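Local coordinates for xylanase and alpha-amylase inhibitor protein (Scadoxus multiflorus, PDB 3MU7) that inhibits both xylanase and alpha-amylase, using a TIM-barrel scaffold of the glycosyl hydrolase family 18 type, at residues C158-P163 with S205-T210; N199-W204 with D211-G216. All coordinates share one frame; numbering follows the deposited sequence.

Contact 1. Residues C158-P163 with S205-T210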
ATOM      1  N   CYS A 158      -8.372   3.633   9.859  1.00  7.99           N
ATOM      2  CA  CYS A 158      -8.734   5.052   9.840  1.00  8.13           C
ATOM      3  C   CYS A 158      -8.928   5.763  11.180  1.00  8.31           C
ATOM      4  O   CYS A 158      -9.208   6.955  11.200  1.00  8.57           O
ATOM      5  CB  CYS A 158      -9.900   5.342   8.883  1.00  7.97           C
ATOM      6  SG  CYS A 158     -11.421   4.419   9.103  1.00  8.99           S
ATOM      7  N   VAL A 159      -8.754   5.052  12.288  1.00  8.74           N
ATOM      8  CA  VAL A 159      -8.809   5.716  13.594  1.00  9.68           C
ATOM      9  C   VAL A 159      -7.411   6.213  13.953  1.00  9.04           C
ATOM     10  O   VAL A 159      -6.463   5.427  14.041  1.00  9.73           O
ATOM     11  CB  VAL A 159      -9.367   4.820  14.713  1.00 10.29           C
ATOM     12  CG1 VAL A 159      -9.518   5.627  15.991  1.00 11.80           C
ATOM     13  CG2 VAL A 159     -10.714   4.228  14.321  1.00 11.97           C
ATOM     14  N   TYR A 160      -7.285   7.521  14.137  1.00  8.82           N
ATOM     15  CA  TYR A 160      -6.006   8.135  14.454  1.00  8.56           C
ATOM     16  C   TYR A 160      -5.795   8.212  15.977  1.00  8.44           C
ATOM     17  O   TYR A 160      -6.678   8.695  16.693  1.00  8.57           O
ATOM     18  CB  TYR A 160      -5.930   9.548  13.863  1.00  8.69           C
ATOM     19  CG  TYR A 160      -4.546  10.112  14.011  1.00  9.00           C
ATOM     20  CD1 TYR A 160      -3.597   9.944  13.007  1.00  9.52           C
ATOM     21  CD2 TYR A 160      -4.157  10.759  15.187  1.00  9.75           C
ATOM     22  CE1 TYR A 160      -2.309  10.424  13.157  1.00  9.75           C
ATOM     23  CE2 TYR A 160      -2.878  11.238  15.346  1.00 10.18           C
ATOM     24  CZ  TYR A 160      -1.955  11.062  14.330  1.00 10.38           C
ATOM     25  OH  TYR A 160      -0.674  11.537  14.477  1.00 12.70           O
ATOM     26  N   PRO A 161      -4.624   7.785  16.494  1.00  8.10           N
ATOM     27  CA  PRO A 161      -3.486   7.167  15.809  1.00  8.34           C
ATOM     28  C   PRO A 161      -3.698   5.666  15.678  1.00  8.19           C
ATOM     29  O   PRO A 161      -4.371   5.052  16.511  1.00  8.85           O
ATOM     30  CB  PRO A 161      -2.316   7.463  16.747  1.00  8.51           C
ATOM     31  CG  PRO A 161      -2.934   7.510  18.113  1.00  9.02           C
ATOM     32  CD  PRO A 161      -4.333   8.039  17.923  1.00  9.03           C
ATOM     33  N   ASP A 162      -3.126   5.079  14.634  1.00  8.25           N
ATOM     34  CA  ASP A 162      -3.325   3.668  14.363  1.00  8.11           C
ATOM     35  C   ASP A 162      -2.658   2.783  15.430  1.00  8.16           C
ATOM     36  O   ASP A 162      -1.527   3.020  15.800  1.00  7.70           O
ATOM     37  CB  ASP A 162      -2.783   3.340  12.978  1.00  8.22           C
ATOM     38  CG  ASP A 162      -3.056   1.921  12.578  1.00  8.01           C
ATOM     39  OD1 ASP A 162      -2.165   1.075  12.781  1.00  9.02           O
ATOM     40  OD2 ASP A 162      -4.185   1.648  12.118  1.00  9.10           O
ATOM     41  N   PRO A 163      -3.364   1.746  15.913  1.00  9.11           N
ATOM     42  CA  PRO A 163      -2.771   0.910  16.967  1.00  9.66           C
ATOM     43  C   PRO A 163      -1.530   0.135  16.540  1.00  9.43           C
ATOM     44  O   PRO A 163      -0.645  -0.100  17.360  1.00 10.67           O
ATOM     45  CB  PRO A 163      -3.902  -0.064  17.326  1.00 10.04           C
ATOM     46  CG  PRO A 163      -4.831  -0.014  16.189  1.00 11.44           C
ATOM     47  CD  PRO A 163      -4.761   1.370  15.641  1.00  9.61           C
ATOM     48  N   SER A 205      -4.934  14.355   7.853  1.00 10.29           N
ATOM     49  CA  SER A 205      -4.208  15.340   7.067  0.50 10.98           C
ATOM     50  C   SER A 205      -3.495  16.361   7.957  1.00 11.59           C
ATOM     51  O   SER A 205      -2.427  16.840   7.590  1.00 12.26           O
ATOM     52  CB  SER A 205      -5.111  16.013   6.033  0.50 11.35           C
ATOM     53  OG  SER A 205      -6.229  16.619   6.645  0.50 10.37           O
ATOM     54  N   MET A 206      -4.055  16.664   9.124  1.00 11.86           N
ATOM     55  CA  MET A 206      -3.401  17.591  10.046  1.00 12.91           C
ATOM     56  C   MET A 206      -2.238  16.954  10.805  1.00 12.36           C
ATOM     57  O   MET A 206      -1.184  17.572  10.967  1.00 13.31           O
ATOM     58  CB  MET A 206      -4.403  18.156  11.050  1.00 13.63           C
ATOM     59  CG  MET A 206      -3.867  19.329  11.858  1.00 17.53           C
ATOM     60  SD  MET A 206      -4.962  19.789  13.206  1.00 24.16           S
ATOM     61  CE  MET A 206      -4.088  19.114  14.607  1.00 23.95           C
ATOM     62  N   LYS A 207      -2.427  15.727  11.277  1.00 11.09           N
ATOM     63  CA  LYS A 207      -1.513  15.151  12.261  1.00 11.23           C
ATOM     64  C   LYS A 207      -0.509  14.128  11.744  1.00 10.63           C
ATOM     65  O   LYS A 207       0.527  13.923  12.369  1.00 11.07           O
ATOM     66  CB  LYS A 207      -2.301  14.540  13.418  1.00 11.34           C
ATOM     67  CG  LYS A 207      -3.211  15.519  14.132  1.00 12.82           C
ATOM     68  CD  LYS A 207      -3.819  14.891  15.375  1.00 16.07           C
ATOM     69  CE  LYS A 207      -4.639  15.897  16.170  1.00 18.52           C
ATOM     70  NZ  LYS A 207      -3.781  16.897  16.857  1.00 20.89           N
ATOM     71  N   ALA A 208      -0.808  13.462  10.631  1.00  9.89           N
ATOM     72  CA  ALA A 208       0.082  12.399  10.161  1.00  9.35           C
ATOM     73  C   ALA A 208       1.393  12.995   9.679  1.00  8.88           C
ATOM     74  O   ALA A 208       1.404  13.891   8.835  1.00  8.85           O
ATOM     75  CB  ALA A 208      -0.577  11.603   9.065  1.00  9.65           C
ATOM     76  N   ARG A 209       2.501  12.493  10.217  1.00  8.89           N
ATOM     77  CA  ARG A 209       3.812  13.047   9.896  1.00  8.95           C
ATOM     78  C   ARG A 209       4.361  12.408   8.629  1.00  8.99           C
ATOM     79  O   ARG A 209       5.276  11.579   8.647  1.00  8.72           O
ATOM     80  CB  ARG A 209       4.763  12.906  11.083  1.00  9.76           C
ATOM     81  CG  ARG A 209       4.281  13.655  12.320  1.00 11.26           C
ATOM     82  CD  ARG A 209       5.353  13.692  13.384  1.00 14.10           C
ATOM     83  NE  ARG A 209       6.393  14.659  13.050  1.00 16.26           N
ATOM     84  CZ  ARG A 209       7.685  14.532  13.347  1.00 15.35           C
ATOM     85  NH1 ARG A 209       8.150  13.458  13.985  1.00 12.65           N
ATOM     86  NH2 ARG A 209       8.524  15.493  12.991  1.00 17.21           N
ATOM     87  N   THR A 210       3.762  12.794   7.515  1.00  8.64           N
ATOM     88  CA  THR A 210       4.144  12.310   6.198  1.00  9.10           C
ATOM     89  C   THR A 210       3.868  13.422   5.192  1.00  9.41           C
ATOM     90  O   THR A 210       2.978  14.255   5.411  1.00 10.17           O
ATOM     91  CB  THR A 210       3.366  11.018   5.822  1.00  8.57           C
ATOM     92  OG1 THR A 210       3.822  10.535   4.556  1.00  9.22           O
ATOM     93  CG2 THR A 210       1.869  11.267   5.720  1.00  9.44           C
TER
HETATM   94  O   HOH W   1       1.929  11.216  12.846  1.00 13.66           O
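In this TIM barrel of the glycosyl hydrolase family 18 type, Tyr160, in the loop between strand 151-154 and helix 166-170, reaches across to Lys207 in the last turn of helix 195-207. The contact is small, 133 Å² in all, and on the loop side Tyr160 alone takes part. Its ring swings out because CG stands anti to the backbone N (chi1 -172°), which extends the side chain from the loop to the helix end. There the outer part of the ring meets the aliphatic stem of Lys207: Tyr160 CZ lies 3.6 Å from Lys207 CB, and Tyr160 CE2 is 3.8 Å from Lys207 CD. The two side chains run obliquely past one another. The lysine chain stays extended until a bend at chi4, and its end leads away from the loop. At the ring's tip one water joins the two segments, 3.1 Å from Tyr160 OH and accepting from Arg209 N at 3.0 Å. That N-H belongs to the centre of an inverse gamma turn, just after Ala208 has left the helical conformation. A leucine in place of Tyr160 would probably leave this water without its phenolic partner and uncover part of the Lys207 stem. Nearer its root the ring packs edge-to-face with Trp204, while Pro161, which follows a cis peptide, sets its CB 4.0 Å above one face of the Tyr160 ring, toward the rim. The arrangement is that of a barrel loop, following one strand, laid against the C-terminal end of a later outer helix.

Contact 2. Residues N199-W204 with D211-G216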
ATOM      1  N   ASN A 199     -14.313  14.098   9.054  1.00 13.33           N
ATOM      2  CA  ASN A 199     -13.669  14.352  10.345  1.00 13.40           C
ATOM      3  C   ASN A 199     -12.365  13.565  10.488  1.00 12.35           C
ATOM      4  O   ASN A 199     -11.352  14.113  10.910  1.00 11.97           O
ATOM      5  CB  ASN A 199     -14.614  14.034  11.510  1.00 14.17           C
ATOM      6  CG  ASN A 199     -15.728  15.056  11.659  1.00 16.23           C
ATOM      7  OD1 ASN A 199     -15.614  16.195  11.209  1.00 19.49           O
ATOM      8  ND2 ASN A 199     -16.814  14.648  12.305  1.00 19.54           N
ATOM      9  N   ALA A 200     -12.393  12.289  10.114  1.00 11.39           N
ATOM     10  CA  ALA A 200     -11.193  11.449  10.150  1.00 10.86           C
ATOM     11  C   ALA A 200     -10.127  11.948   9.165  1.00 10.41           C
ATOM     12  O   ALA A 200      -8.950  12.053   9.519  1.00 10.06           O
ATOM     13  CB  ALA A 200     -11.553   9.996   9.881  1.00 11.10           C
ATOM     14  N   TRP A 201     -10.536  12.282   7.944  1.00 10.24           N
ATOM     15  CA  TRP A 201      -9.598  12.862   6.984  1.00 10.63           C
ATOM     16  C   TRP A 201      -8.931  14.119   7.532  1.00 10.83           C
ATOM     17  O   TRP A 201      -7.722  14.286   7.397  1.00 10.28           O
ATOM     18  CB  TRP A 201     -10.274  13.202   5.652  1.00 10.86           C
ATOM     19  CG  TRP A 201      -9.435  14.174   4.854  1.00 11.33           C
ATOM     20  CD1 TRP A 201      -9.657  15.515   4.694  1.00 12.09           C
ATOM     21  CD2 TRP A 201      -8.210  13.890   4.171  1.00 11.27           C
ATOM     22  NE1 TRP A 201      -8.657  16.075   3.940  1.00 13.09           N
ATOM     23  CE2 TRP A 201      -7.756  15.100   3.601  1.00 11.43           C
ATOM     24  CE3 TRP A 201      -7.455  12.725   3.979  1.00 11.51           C
ATOM     25  CZ2 TRP A 201      -6.582  15.179   2.845  1.00 11.55           C
ATOM     26  CZ3 TRP A 201      -6.286  12.804   3.230  1.00 11.47           C
ATOM     27  CH2 TRP A 201      -5.865  14.022   2.671  1.00 11.86           C
ATOM     28  N   LYS A 202      -9.698  15.007   8.151  1.00 11.15           N
ATOM     29  CA  LYS A 202      -9.148  16.251   8.676  1.00 11.93           C
ATOM     30  C   LYS A 202      -8.068  15.969   9.691  1.00 11.28           C
ATOM     31  O   LYS A 202      -7.035  16.574   9.683  1.00 11.29           O
ATOM     32  CB  LYS A 202     -10.256  17.165   9.279  1.00 12.54           C
ATOM     33  CG  LYS A 202     -11.096  17.903   8.249  1.00 15.50           C
ATOM     34  CD  LYS A 202     -12.259  18.724   8.861  1.00 19.72           C
ATOM     35  CE  LYS A 202     -13.495  18.609   7.972  1.00 21.81           C
ATOM     36  NZ  LYS A 202     -13.981  19.868   7.675  1.00 23.66           N
ATOM     37  N   GLU A 203      -8.348  15.005  10.556  1.00 10.64           N
ATOM     38  CA  GLU A 203      -7.356  14.647  11.554  1.00 10.43           C
ATOM     39  C   GLU A 203      -6.083  14.047  10.944  1.00  9.40           C
ATOM     40  O   GLU A 203      -4.975  14.447  11.303  1.00  9.21           O
ATOM     41  CB  GLU A 203      -7.918  13.721  12.631  1.00 10.94           C
ATOM     42  CG  GLU A 203      -6.881  13.500  13.712  1.00 12.70           C
ATOM     43  CD  GLU A 203      -7.405  12.911  14.996  1.00 14.45           C
ATOM     44  OE1 GLU A 203      -8.438  12.212  14.996  1.00 15.00           O
ATOM     45  OE2 GLU A 203      -6.742  13.148  16.019  1.00 15.75           O
ATOM     46  N   TRP A 204      -6.246  13.086  10.035  1.00  8.97           N
ATOM     47  CA  TRP A 204      -5.096  12.466   9.370  1.00  9.02           C
ATOM     48  C   TRP A 204      -4.266  13.492   8.611  1.00  9.55           C
ATOM     49  O   TRP A 204      -3.039  13.518   8.729  1.00  9.34           O
ATOM     50  CB  TRP A 204      -5.541  11.334   8.444  1.00  8.68           C
ATOM     51  CG  TRP A 204      -5.843  10.073   9.184  1.00  8.07           C
ATOM     52  CD1 TRP A 204      -7.067   9.627   9.595  1.00  8.33           C
ATOM     53  CD2 TRP A 204      -4.894   9.101   9.617  1.00  7.68           C
ATOM     54  NE1 TRP A 204      -6.939   8.432  10.260  1.00  8.53           N
ATOM     55  CE2 TRP A 204      -5.612   8.086  10.287  1.00  7.90           C
ATOM     56  CE3 TRP A 204      -3.502   8.991   9.509  1.00  8.45           C
ATOM     57  CZ2 TRP A 204      -4.982   6.971  10.841  1.00  9.09           C
ATOM     58  CZ3 TRP A 204      -2.880   7.892  10.059  1.00  8.55           C
ATOM     59  CH2 TRP A 204      -3.620   6.892  10.720  1.00  9.04           C
ATOM     60  N   ASP A 211       4.609  13.422   4.089  1.00 10.06           N
ATOM     61  CA  ASP A 211       4.408  14.424   3.049  1.00 10.74           C
ATOM     62  C   ASP A 211       3.107  14.223   2.273  1.00 10.11           C
ATOM     63  O   ASP A 211       2.563  15.182   1.731  1.00 10.38           O
ATOM     64  CB  ASP A 211       5.584  14.441   2.069  1.00 12.20           C
ATOM     65  CG  ASP A 211       6.867  14.989   2.681  1.00 14.02           C
ATOM     66  OD1 ASP A 211       6.809  15.716   3.694  1.00 17.37           O
ATOM     67  OD2 ASP A 211       7.943  14.681   2.121  1.00 19.07           O
ATOM     68  N   LYS A 212       2.617  12.990   2.194  1.00  9.39           N
ATOM     69  CA  LYS A 212       1.455  12.670   1.364  1.00  9.40           C
ATOM     70  C   LYS A 212       0.511  11.701   2.077  1.00  8.63           C
ATOM     71  O   LYS A 212       0.900  10.626   2.434  1.00  8.77           O
ATOM     72  CB  LYS A 212       1.917  12.038   0.057  1.00 10.24           C
ATOM     73  CG  LYS A 212       2.720  12.992  -0.893  1.00 12.85           C
ATOM     74  CD  LYS A 212       1.936  14.262  -1.277  1.00 17.19           C
ATOM     75  CE  LYS A 212       2.858  15.443  -1.723  1.00 20.12           C
ATOM     76  NZ  LYS A 212       2.317  16.240  -2.801  1.00 23.04           N
ATOM     77  N   VAL A 213      -0.724  12.131   2.222  1.00  7.77           N
ATOM     78  CA  VAL A 213      -1.781  11.280   2.745  1.00  7.91           C
ATOM     79  C   VAL A 213      -2.773  11.018   1.614  1.00  7.52           C
ATOM     80  O   VAL A 213      -3.318  11.951   1.005  1.00  7.46           O
ATOM     81  CB  VAL A 213      -2.497  11.909   3.972  1.00  7.52           C
ATOM     82  CG1 VAL A 213      -3.533  10.939   4.541  1.00  9.14           C
ATOM     83  CG2 VAL A 213      -1.501  12.317   5.057  1.00  9.42           C
ATOM     84  N   PHE A 214      -2.978   9.740   1.327  1.00  7.28           N
ATOM     85  CA  PHE A 214      -3.943   9.296   0.335  1.00  7.12           C
ATOM     86  C   PHE A 214      -5.176   8.749   1.050  1.00  7.05           C
ATOM     87  O   PHE A 214      -5.057   8.127   2.116  1.00  7.23           O
ATOM     88  CB  PHE A 214      -3.355   8.157  -0.505  1.00  7.03           C
ATOM     89  CG  PHE A 214      -2.262   8.566  -1.469  1.00  7.04           C
ATOM     90  CD1 PHE A 214      -0.999   8.945  -1.017  1.00  7.78           C
ATOM     91  CD2 PHE A 214      -2.483   8.491  -2.842  1.00  8.12           C
ATOM     92  CE1 PHE A 214       0.005   9.278  -1.922  1.00  7.94           C
ATOM     93  CE2 PHE A 214      -1.479   8.818  -3.749  1.00  8.94           C
ATOM     94  CZ  PHE A 214      -0.237   9.215  -3.291  1.00  8.93           C
ATOM     95  N   LEU A 215      -6.352   8.943   0.455  1.00  6.84           N
ATOM     96  CA  LEU A 215      -7.576   8.346   0.988  1.00  6.83           C
ATOM     97  C   LEU A 215      -7.822   7.000   0.333  1.00  6.25           C
ATOM     98  O   LEU A 215      -7.973   6.923  -0.885  1.00  6.80           O
ATOM     99  CB  LEU A 215      -8.790   9.252   0.784  1.00  7.40           C
ATOM    100  CG  LEU A 215      -8.754  10.623   1.455  1.00  8.08           C
ATOM    101  CD1 LEU A 215      -8.328  11.695   0.462  1.00  9.18           C
ATOM    102  CD2 LEU A 215     -10.120  10.941   2.030  1.00  9.76           C
ATOM    103  N   GLY A 216      -7.838   5.949   1.141  1.00  6.44           N
ATOM    104  CA  GLY A 216      -8.109   4.595   0.664  1.00  6.36           C
ATOM    105  C   GLY A 216      -9.586   4.275   0.670  1.00  6.43           C
ATOM    106  O   GLY A 216     -10.260   4.423   1.699  1.00  6.93           O
TER
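Trp201 and Leu215 meet where helix 195-207 rests on strand 213-218, illustrating how one large aromatic can span the interface between a barrel helix and the strand that follows it. The short segments run nearly antiparallel, at 157°, with axes 10.0 Å apart at closest approach. The indole of Trp201 bridges that distance: with CG anti to the backbone N (chi1 162°), its six-membered ring is carried to the strand although the first bond of the side chain does not aim there. Leu215 crosses it at about a right angle and sets CD1 over one face in a CH-pi contact, 3.9 Å from the centroid of the six-membered ring. The branch carbon is close as well, Leu215 CG lying 3.5 Å from Trp201 CE3, and Leu215 CD2 reaches toward Trp201 CD2 at the ring fusion. Leu215 chi2, 98°, departs from the usual staggered values, consistent with a side chain fitted closely to the indole. Val213, two residues earlier on the same side of the strand, adds its CG1 methyl at 3.6 Å from Trp201 CZ3. Its carbonyl meets the rim in the ring plane, Val213 O being 3.7 Å from Trp201 CH2. The other methyl, Val213 CG2, comes 4.2 Å from Trp204 O, one turn along the helix. Around this layer, Phe248 of strand 248-254 touches both Trp201 and Leu215, and helix 231-242 closes in with Ala242 on Trp201 and Val238 on Leu215, while Trp204 packs on Ile177 and Val179 of strand 176-180.

In the fold
Helix 195-207 is common to both contacts, whose centres lie 7 Å apart on the same side of the chain's centre. Contact 2 joins its buried side to strand 213-218 within a beta-alpha-beta unit; contact 1 joins its C-terminal end to the loop that follows strand 151-154. Trp204 connects them: its indole NE1 makes a probable hydrogen bond to Cys158 O at 2.9 Å, and one residue earlier Glu203 OE2 packs 3.6 Å from Tyr160 CD2. The Cys158-Cys187 disulfide fastens the same loop to the one leading into the helix. A bound di(hydroxyethyl)ether lies about 9 Å from the side chain of Trp201.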